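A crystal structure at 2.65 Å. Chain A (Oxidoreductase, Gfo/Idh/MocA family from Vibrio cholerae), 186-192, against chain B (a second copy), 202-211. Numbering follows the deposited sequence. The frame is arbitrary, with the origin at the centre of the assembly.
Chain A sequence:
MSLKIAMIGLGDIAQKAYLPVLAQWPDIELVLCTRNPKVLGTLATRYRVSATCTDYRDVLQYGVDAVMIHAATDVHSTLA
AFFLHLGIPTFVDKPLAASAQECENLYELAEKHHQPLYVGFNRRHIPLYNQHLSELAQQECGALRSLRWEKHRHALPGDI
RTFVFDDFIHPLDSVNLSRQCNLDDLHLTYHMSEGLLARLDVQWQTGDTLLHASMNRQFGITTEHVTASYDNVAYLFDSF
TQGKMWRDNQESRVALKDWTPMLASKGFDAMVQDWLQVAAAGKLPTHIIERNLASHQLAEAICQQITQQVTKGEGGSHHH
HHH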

# COMPACT_ATOMS: atom_id res chain seq x y z
N LEU A 186 28.37 18.96 9.57
CA LEU A 186 27.29 18.04 9.91
C LEU A 186 26.25 18.74 10.74
O LEU A 186 26.58 19.56 11.59
N HIS A 187 24.98 18.43 10.47
CA HIS A 187 23.88 19.04 11.20
C HIS A 187 23.24 18.05 12.15
O HIS A 187 22.56 17.11 11.74
N LEU A 188 23.46 18.27 13.44
CA LEU A 188 22.94 17.39 14.47
C LEU A 188 21.68 18.01 15.08
O LEU A 188 21.65 19.20 15.39
N THR A 189 20.65 17.20 15.25
CA THR A 189 19.39 17.67 15.83
C THR A 189 18.87 16.59 16.76
O THR A 189 19.03 15.41 16.48
N TYR A 190 18.23 16.98 17.85
CA TYR A 190 17.69 15.98 18.75
C TYR A 190 16.63 16.57 19.66
O TYR A 190 16.36 17.77 19.61
N HIS A 191 16.02 15.71 20.46
CA HIS A 191 14.99 16.13 21.40
C HIS A 191 15.09 15.26 22.63
O HIS A 191 15.32 14.06 22.54
N MSE A 192 14.91 15.87 23.79
CA MSE A 192 14.97 15.16 25.05
C MSE A 192 13.58 15.14 25.67
O MSE A 192 12.99 16.19 25.92
N VAL B 202 15.80 22.40 3.16
CA VAL B 202 15.93 23.40 4.21
C VAL B 202 15.42 22.77 5.49
O VAL B 202 14.28 22.31 5.57
N GLN B 203 16.28 22.76 6.51
CA GLN B 203 15.95 22.16 7.78
C GLN B 203 16.45 23.00 8.94
O GLN B 203 17.58 23.49 8.92
N TRP B 204 15.60 23.16 9.95
CA TRP B 204 15.97 23.93 11.13
C TRP B 204 15.10 23.53 12.30
O TRP B 204 14.04 22.94 12.11
N GLN B 205 15.53 23.86 13.51
CA GLN B 205 14.77 23.50 14.69
C GLN B 205 14.40 24.68 15.60
O GLN B 205 15.27 25.32 16.18
N THR B 206 13.10 24.94 15.70
CA THR B 206 12.56 26.03 16.52
C THR B 206 11.87 25.50 17.77
O THR B 206 10.68 25.17 17.74
N GLY B 207 12.62 25.44 18.87
CA GLY B 207 12.07 24.96 20.12
C GLY B 207 12.19 23.45 20.16
O GLY B 207 13.30 22.92 20.13
N ASP B 208 11.06 22.77 20.23
CA ASP B 208 11.09 21.32 20.25
C ASP B 208 10.50 20.76 18.98
O ASP B 208 10.08 19.61 18.93
N THR B 209 10.51 21.57 17.93
CA THR B 209 9.95 21.14 16.65
C THR B 209 10.95 21.20 15.50
O THR B 209 11.44 22.27 15.16
N LEU B 210 11.24 20.05 14.91
CA LEU B 210 12.16 19.99 13.78
C LEU B 210 11.35 20.13 12.49
O LEU B 210 10.61 19.22 12.12
N LEU B 211 11.49 21.27 11.83
CA LEU B 211 10.79 21.55 10.58
C LEU B 211 11.72 21.31 9.39
O LEU B 211 12.84 21.84 9.35

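Strand 186-192 of chain A packs against a hairpin of chain B, face to face through side chains. The side chains of chain A alternate, so His A187, Thr A189 and His A191 point toward chain B. Leu A186 makes no contact.

His A187 has chi1 t. The edge of its ring meets Gln B203, which is extended (chi1 t, chi2 t). ND1 of His A187 gives a weak hydrogen bond to OE1 of Gln B203, at 3.4 Å. On the other side-chain nitrogen, NE2 of His A187 lies 3.3 Å from a water. That water accepts from the backbone N of Gln B205, also at 3.3 Å, and so bridges the two chains.

Leu A188 points away. Thr A189, chi1 m, is buried. Its methyl CG2 packs 3.9 Å from CD2 of Leu B210 (chi1 t, chi2 p), a nonpolar contact.

The CA-to-CB bond of Tyr A190 (chi1 p) points away from chain B, but its backbone still takes part. NE2 of Gln B205 (chi1 t, chi2 t) reaches across and donates a weak hydrogen bond to O of Tyr A190, at 3.3 Å.

His A191, chi1 t, directs its ring edge at Asp B208, chi1 m. ND1 of His A191 lies 3.2 Å from OD1 of Asp B208. The end of Met A192, a selenomethionine, leads away.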

# COMPACT_ATOMS: atom_id res chain seq x y z
CB LEU A 186 27.87 16.84 10.67
CG LEU A 186 26.93 15.70 11.07
CD1 LEU A 186 27.73 14.41 11.17
CD2 LEU A 186 26.24 16.02 12.39
CB HIS A 187 22.83 19.56 10.22
CG HIS A 187 21.83 20.48 10.84
ND1 HIS A 187 20.48 20.21 10.86
CD2 HIS A 187 21.98 21.69 11.43
CE1 HIS A 187 19.84 21.21 11.44
NE2 HIS A 187 20.73 22.12 11.79
CB LEU A 188 24.01 17.21 15.53
CG LEU A 188 23.93 16.02 16.46
CD1 LEU A 188 25.18 16.02 17.34
CD2 LEU A 188 22.69 16.08 17.32
CB THR A 189 18.35 17.91 14.73
OG1 THR A 189 18.76 19.01 13.92
CG2 THR A 189 17.00 18.22 15.33
CB TYR A 190 18.81 15.34 19.57
CG TYR A 190 19.57 16.31 20.45
CD1 TYR A 190 19.04 16.71 21.67
CD2 TYR A 190 20.78 16.86 20.04
CE1 TYR A 190 19.70 17.64 22.46
CE2 TYR A 190 21.45 17.79 20.82
CZ TYR A 190 20.90 18.18 22.03
OH TYR A 190 21.54 19.11 22.82
CB HIS A 191 13.60 15.96 20.79
CG HIS A 191 12.48 16.36 21.72
ND1 HIS A 191 12.30 17.66 22.15
CD2 HIS A 191 11.47 15.64 22.26
CE1 HIS A 191 11.22 17.72 22.91
NE2 HIS A 191 10.70 16.51 22.99
CB MSE A 192 15.94 15.87 26.00
CG MSE A 192 17.35 16.04 25.46
SE MSE A 192 18.41 14.40 25.49
CE MSE A 192 18.11 13.86 27.34
CB VAL B 202 15.12 24.66 3.89
CG1 VAL B 202 15.01 25.54 5.12
CG2 VAL B 202 15.79 25.41 2.77
CB GLN B 203 16.60 20.78 7.83
CG GLN B 203 16.19 19.93 8.98
CD GLN B 203 16.89 18.59 8.95
OE1 GLN B 203 18.11 18.53 9.07
NE2 GLN B 203 16.12 17.50 8.76
CB TRP B 204 15.80 25.42 10.86
CG TRP B 204 14.41 25.90 10.90
CD1 TRP B 204 13.73 26.33 12.00
CD2 TRP B 204 13.53 26.06 9.79
NE1 TRP B 204 12.48 26.77 11.64
CE2 TRP B 204 12.33 26.61 10.29
CE3 TRP B 204 13.64 25.80 8.42
CZ2 TRP B 204 11.25 26.91 9.46
CZ3 TRP B 204 12.56 26.10 7.60
CH2 TRP B 204 11.38 26.65 8.12
CB GLN B 205 15.53 22.43 15.48
CG GLN B 205 14.84 22.01 16.76
CD GLN B 205 15.35 20.69 17.29
OE1 GLN B 205 16.54 20.38 17.19
NE2 GLN B 205 14.44 19.90 17.88
CB THR B 206 11.54 26.87 15.74
OG1 THR B 206 12.22 27.66 14.76
CG2 THR B 206 10.76 27.79 16.67
CB ASP B 208 10.31 20.80 21.45
CG ASP B 208 11.01 21.10 22.75
OD1 ASP B 208 12.21 20.79 22.86
OD2 ASP B 208 10.36 21.64 23.67
CB THR B 209 8.74 22.00 16.28
OG1 THR B 209 7.85 22.08 17.39
CG2 THR B 209 8.00 21.39 15.10
CB LEU B 210 12.92 18.66 13.77
CG LEU B 210 13.75 18.40 12.51
CD1 LEU B 210 14.78 19.51 12.32
CD2 LEU B 210 14.43 17.05 12.61
CB LEU B 211 10.29 22.99 10.56
CG LEU B 211 9.39 23.41 11.73
CD1 LEU B 211 9.16 24.91 11.68
CD2 LEU B 211 8.09 22.65 11.66
O HOH W 1 18.82 24.08 13.56